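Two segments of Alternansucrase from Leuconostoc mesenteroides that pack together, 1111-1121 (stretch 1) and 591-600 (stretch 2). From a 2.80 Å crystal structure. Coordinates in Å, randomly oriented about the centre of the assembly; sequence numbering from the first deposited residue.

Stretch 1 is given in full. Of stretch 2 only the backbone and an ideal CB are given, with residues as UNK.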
# COMPACT_ATOMS: atom_id res chain seq x y z
N ALA A 1111 -3.61 -6.82 14.40
CA ALA A 1111 -4.74 -7.46 13.73
C ALA A 1111 -5.35 -8.47 14.68
O ALA A 1111 -4.73 -9.47 15.00
CB ALA A 1111 -4.28 -8.13 12.44
N PHE A 1112 -6.58 -8.23 15.08
CA PHE A 1112 -7.21 -9.03 16.10
C PHE A 1112 -8.68 -9.30 15.81
O PHE A 1112 -9.34 -8.52 15.14
CB PHE A 1112 -7.10 -8.34 17.46
CG PHE A 1112 -7.41 -6.87 17.42
CD1 PHE A 1112 -8.71 -6.42 17.51
CD2 PHE A 1112 -6.38 -5.94 17.32
CE1 PHE A 1112 -9.00 -5.08 17.46
CE2 PHE A 1112 -6.65 -4.59 17.27
CZ PHE A 1112 -7.97 -4.16 17.35
N THR A 1113 -9.18 -10.41 16.34
CA THR A 1113 -10.59 -10.78 16.28
C THR A 1113 -11.37 -10.28 17.50
O THR A 1113 -12.49 -9.82 17.37
CB THR A 1113 -10.74 -12.31 16.24
OG1 THR A 1113 -9.88 -12.89 17.24
CG2 THR A 1113 -10.36 -12.83 14.84
N ASP A 1114 -10.75 -10.39 18.68
CA ASP A 1114 -11.38 -10.06 19.95
C ASP A 1114 -10.60 -8.94 20.64
O ASP A 1114 -9.44 -9.10 21.01
CB ASP A 1114 -11.39 -11.30 20.83
CG ASP A 1114 -12.31 -11.18 22.03
OD1 ASP A 1114 -12.71 -10.05 22.40
OD2 ASP A 1114 -12.67 -12.23 22.59
N ARG A 1115 -11.24 -7.79 20.80
CA ARG A 1115 -10.53 -6.62 21.35
C ARG A 1115 -10.21 -6.77 22.84
O ARG A 1115 -9.30 -6.10 23.34
CB ARG A 1115 -11.34 -5.35 21.16
CG ARG A 1115 -11.83 -5.16 19.74
CD ARG A 1115 -12.26 -3.75 19.46
NE ARG A 1115 -13.27 -3.32 20.39
CZ ARG A 1115 -13.65 -2.06 20.52
NH1 ARG A 1115 -13.12 -1.11 19.75
NH2 ARG A 1115 -14.57 -1.76 21.42
N TYR A 1116 -10.95 -7.62 23.55
CA TYR A 1116 -10.81 -7.73 24.98
C TYR A 1116 -10.00 -8.96 25.43
O TYR A 1116 -9.71 -9.09 26.62
CB TYR A 1116 -12.18 -7.78 25.62
CG TYR A 1116 -12.93 -6.48 25.55
CD1 TYR A 1116 -13.66 -6.15 24.43
CD2 TYR A 1116 -12.96 -5.61 26.63
CE1 TYR A 1116 -14.38 -4.97 24.36
CE2 TYR A 1116 -13.68 -4.43 26.59
CZ TYR A 1116 -14.38 -4.12 25.44
OH TYR A 1116 -15.08 -2.94 25.39
N ASP A 1117 -9.66 -9.85 24.50
CA ASP A 1117 -8.83 -11.02 24.82
C ASP A 1117 -7.36 -10.63 24.72
O ASP A 1117 -6.80 -10.50 23.63
CB ASP A 1117 -9.13 -12.15 23.85
CG ASP A 1117 -8.47 -13.46 24.23
OD1 ASP A 1117 -7.56 -13.45 25.06
OD2 ASP A 1117 -8.84 -14.51 23.67
N LEU A 1118 -6.72 -10.45 25.88
CA LEU A 1118 -5.30 -10.08 25.96
C LEU A 1118 -4.39 -11.26 26.38
O LEU A 1118 -3.26 -11.06 26.84
CB LEU A 1118 -5.14 -8.90 26.90
CG LEU A 1118 -5.56 -7.53 26.30
CD1 LEU A 1118 -7.06 -7.32 26.33
CD2 LEU A 1118 -4.86 -6.38 27.00
N GLY A 1119 -4.88 -12.48 26.20
CA GLY A 1119 -4.10 -13.68 26.46
C GLY A 1119 -4.72 -14.65 27.46
O GLY A 1119 -4.01 -15.44 28.07
N PHE A 1120 -6.06 -14.65 27.55
CA PHE A 1120 -6.73 -15.53 28.49
C PHE A 1120 -6.67 -16.98 28.06
O PHE A 1120 -6.47 -17.28 26.89
CB PHE A 1120 -8.19 -15.14 28.68
CG PHE A 1120 -8.39 -13.77 29.27
CD1 PHE A 1120 -8.79 -12.72 28.48
CD2 PHE A 1120 -8.17 -13.53 30.63
CE1 PHE A 1120 -8.99 -11.46 29.01
CE2 PHE A 1120 -8.37 -12.27 31.17
CZ PHE A 1120 -8.77 -11.23 30.35
N ASN A 1121 -6.85 -17.88 29.02
CA ASN A 1121 -6.88 -19.30 28.75
C ASN A 1121 -8.10 -19.70 27.89
O ASN A 1121 -9.14 -19.04 27.90
CB ASN A 1121 -6.92 -20.08 30.06
CG ASN A 1121 -5.62 -19.97 30.87
OD1 ASN A 1121 -4.62 -19.41 30.42
ND2 ASN A 1121 -5.65 -20.54 32.06
N UNK A 591 -19.26 5.15 22.32
CA UNK A 591 -19.43 4.70 23.72
C UNK A 591 -18.66 3.40 23.94
O UNK A 591 -18.03 3.22 24.99
CB UNK A 591 -20.91 4.50 24.06
N UNK A 592 -18.74 2.48 22.98
CA UNK A 592 -18.06 1.19 23.10
C UNK A 592 -16.53 1.37 23.12
O UNK A 592 -15.83 0.66 23.83
CB UNK A 592 -18.47 0.27 21.95
N UNK A 593 -16.03 2.33 22.36
CA UNK A 593 -14.60 2.61 22.36
C UNK A 593 -14.16 3.15 23.73
O UNK A 593 -13.05 2.89 24.17
CB UNK A 593 -14.25 3.61 21.25
N UNK A 594 -15.03 3.91 24.38
CA UNK A 594 -14.75 4.38 25.74
C UNK A 594 -14.77 3.23 26.74
O UNK A 594 -13.97 3.21 27.67
CB UNK A 594 -15.77 5.45 26.15
N UNK A 595 -15.71 2.30 26.56
CA UNK A 595 -15.77 1.10 27.41
C UNK A 595 -14.46 0.33 27.32
O UNK A 595 -13.89 -0.05 28.34
CB UNK A 595 -16.94 0.20 27.00
N UNK A 596 -13.98 0.14 26.09
CA UNK A 596 -12.72 -0.54 25.84
C UNK A 596 -11.57 0.20 26.47
O UNK A 596 -10.68 -0.40 27.06
CB UNK A 596 -12.48 -0.70 24.34
N UNK A 597 -11.60 1.52 26.34
CA UNK A 597 -10.57 2.38 26.93
C UNK A 597 -10.55 2.27 28.43
O UNK A 597 -9.48 2.22 29.03
CB UNK A 597 -10.79 3.84 26.53
N UNK A 598 -11.71 2.24 29.06
CA UNK A 598 -11.79 2.05 30.50
C UNK A 598 -11.20 0.71 30.84
O UNK A 598 -10.41 0.60 31.78
CB UNK A 598 -13.23 2.15 31.00
N UNK A 599 -11.58 -0.31 30.08
CA UNK A 599 -11.12 -1.68 30.31
C UNK A 599 -9.60 -1.78 30.30
O UNK A 599 -9.02 -2.49 31.11
CB UNK A 599 -11.71 -2.62 29.25
N UNK A 600 -8.95 -1.04 29.40
CA UNK A 600 -7.48 -1.08 29.33
C UNK A 600 -6.85 -0.33 30.49
O UNK A 600 -5.89 -0.81 31.09
CB UNK A 600 -6.99 -0.49 28.01

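Stretch 2 is one run of helix, and stretch 1 meets it chiefly with R1115 and Y1116. Position 591 has nothing of stretch 1 within 5.5 Å of its ideal CB, so the contact leaves the choice open; the residue is A591.

At 592 the CB points sideways, 4.4 Å from R1115 NH2, and the Y1116 hydroxyl lies within reach of a longer chain. A cation and a potential donor together favour an acidic side chain, though a neutral acceptor could also serve. The residue is E592. Its OE2 forms a salt bridge with R1115 NH2 at 2.9 Å and accepts a hydrogen bond from Y1116 OH at 2.6 Å.

The CB of 593 points away, yet it is 5.1 Å from R1115 NH1, so a long, flexible chain bearing an acceptor could curl back; glutamine or glutamate would suit. Q593, with chi1 and chi2 both m, brings OE1 to 2.6 Å from R1115 NH1, at the edge of the guanidinium. Position 594 faces away and is unconstrained here; it is L594.

At 595 the CB is sideways and 4.0 Å from Y1116 OH. A short polar residue could address that hydroxyl. N595 does so as a donor, ND2 to Y1116 OH at 3.3 Å and nearly straight, while OE2 of E592 receives the hydroxyl's own proton.

Position 596 points toward stretch 1, with its CB 3.7 Å from R1115 NH2 and 3.6 Å from Y1116 OH. The flat guanidinium and the carbonyl of R1115 invite a broad aromatic surface, ideally with a donor. W596 supplies both: the guanidinium stacks on its indole, R1115 CB lies over the five-membered ring, and NE1 donates to R1115 O at 3.0 Å. The indole edge also turns toward the face of the Y1116 ring.

Positions 597 and 598 make no contact with stretch 1; they are L597 and H598.

At 599 the CB points toward stretch 1, 3.8 Å from Y1116 CE2, with L1118 and the Y1116 carbonyl farther out. A large apolar or aromatic chain would fit, and a terminal donor could reach the carbonyl. Y599 offers its ring face to the edge of Y1116, meets L1118 CD1 with CE2 at 3.7 Å, and makes a weak hydrogen bond from OH to Y1116 O at 2.7 Å.

Position 600 points sideways, but an aliphatic chain could extend to L1118. L600 does, its CD2 lying 4.2 Å from L1118 CD2.

Stretch 2 (591-600) AEQLNWLHYL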
# COMPACT_ATOMS: atom_id res chain seq x y z
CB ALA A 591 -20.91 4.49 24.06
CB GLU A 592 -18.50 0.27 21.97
CG GLU A 592 -17.72 -1.03 21.90
CD GLU A 592 -17.59 -1.73 23.23
OE1 GLU A 592 -18.49 -1.59 24.08
OE2 GLU A 592 -16.60 -2.46 23.39
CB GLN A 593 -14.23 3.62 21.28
CG GLN A 593 -14.55 3.24 19.86
CD GLN A 593 -13.67 2.15 19.31
OE1 GLN A 593 -12.89 1.51 20.01
NE2 GLN A 593 -13.80 1.96 18.04
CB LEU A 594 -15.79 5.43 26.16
CG LEU A 594 -15.66 6.02 27.57
CD1 LEU A 594 -14.31 6.72 27.71
CD2 LEU A 594 -16.84 6.94 27.84
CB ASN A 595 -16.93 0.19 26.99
CG ASN A 595 -17.35 -0.80 28.08
OD1 ASN A 595 -17.95 -0.41 29.08
ND2 ASN A 595 -17.03 -2.08 27.89
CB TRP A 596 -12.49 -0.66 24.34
CG TRP A 596 -11.35 -1.55 23.92
CD1 TRP A 596 -10.92 -2.68 24.54
CD2 TRP A 596 -10.56 -1.42 22.75
NE1 TRP A 596 -9.90 -3.25 23.83
CE2 TRP A 596 -9.66 -2.48 22.72
CE3 TRP A 596 -10.52 -0.48 21.72
CZ2 TRP A 596 -8.73 -2.65 21.71
CZ3 TRP A 596 -9.58 -0.64 20.71
CH2 TRP A 596 -8.71 -1.73 20.71
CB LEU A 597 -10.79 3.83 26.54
CG LEU A 597 -9.83 4.85 27.13
CD1 LEU A 597 -8.39 4.56 26.71
CD2 LEU A 597 -10.26 6.24 26.70
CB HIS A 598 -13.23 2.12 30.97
CG HIS A 598 -13.40 1.92 32.44
ND1 HIS A 598 -13.33 2.96 33.34
CD2 HIS A 598 -13.71 0.81 33.15
CE1 HIS A 598 -13.56 2.49 34.56
NE2 HIS A 598 -13.80 1.19 34.46
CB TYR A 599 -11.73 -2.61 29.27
CG TYR A 599 -11.21 -4.02 29.24
CD1 TYR A 599 -11.73 -4.99 30.07
CD2 TYR A 599 -10.23 -4.40 28.34
CE1 TYR A 599 -11.30 -6.30 29.99
CE2 TYR A 599 -9.80 -5.70 28.26
CZ TYR A 599 -10.34 -6.65 29.08
OH TYR A 599 -9.90 -7.96 29.02
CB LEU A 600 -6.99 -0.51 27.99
CG LEU A 600 -7.39 -1.32 26.75
CD1 LEU A 600 -7.24 -0.50 25.49
CD2 LEU A 600 -6.60 -2.63 26.62
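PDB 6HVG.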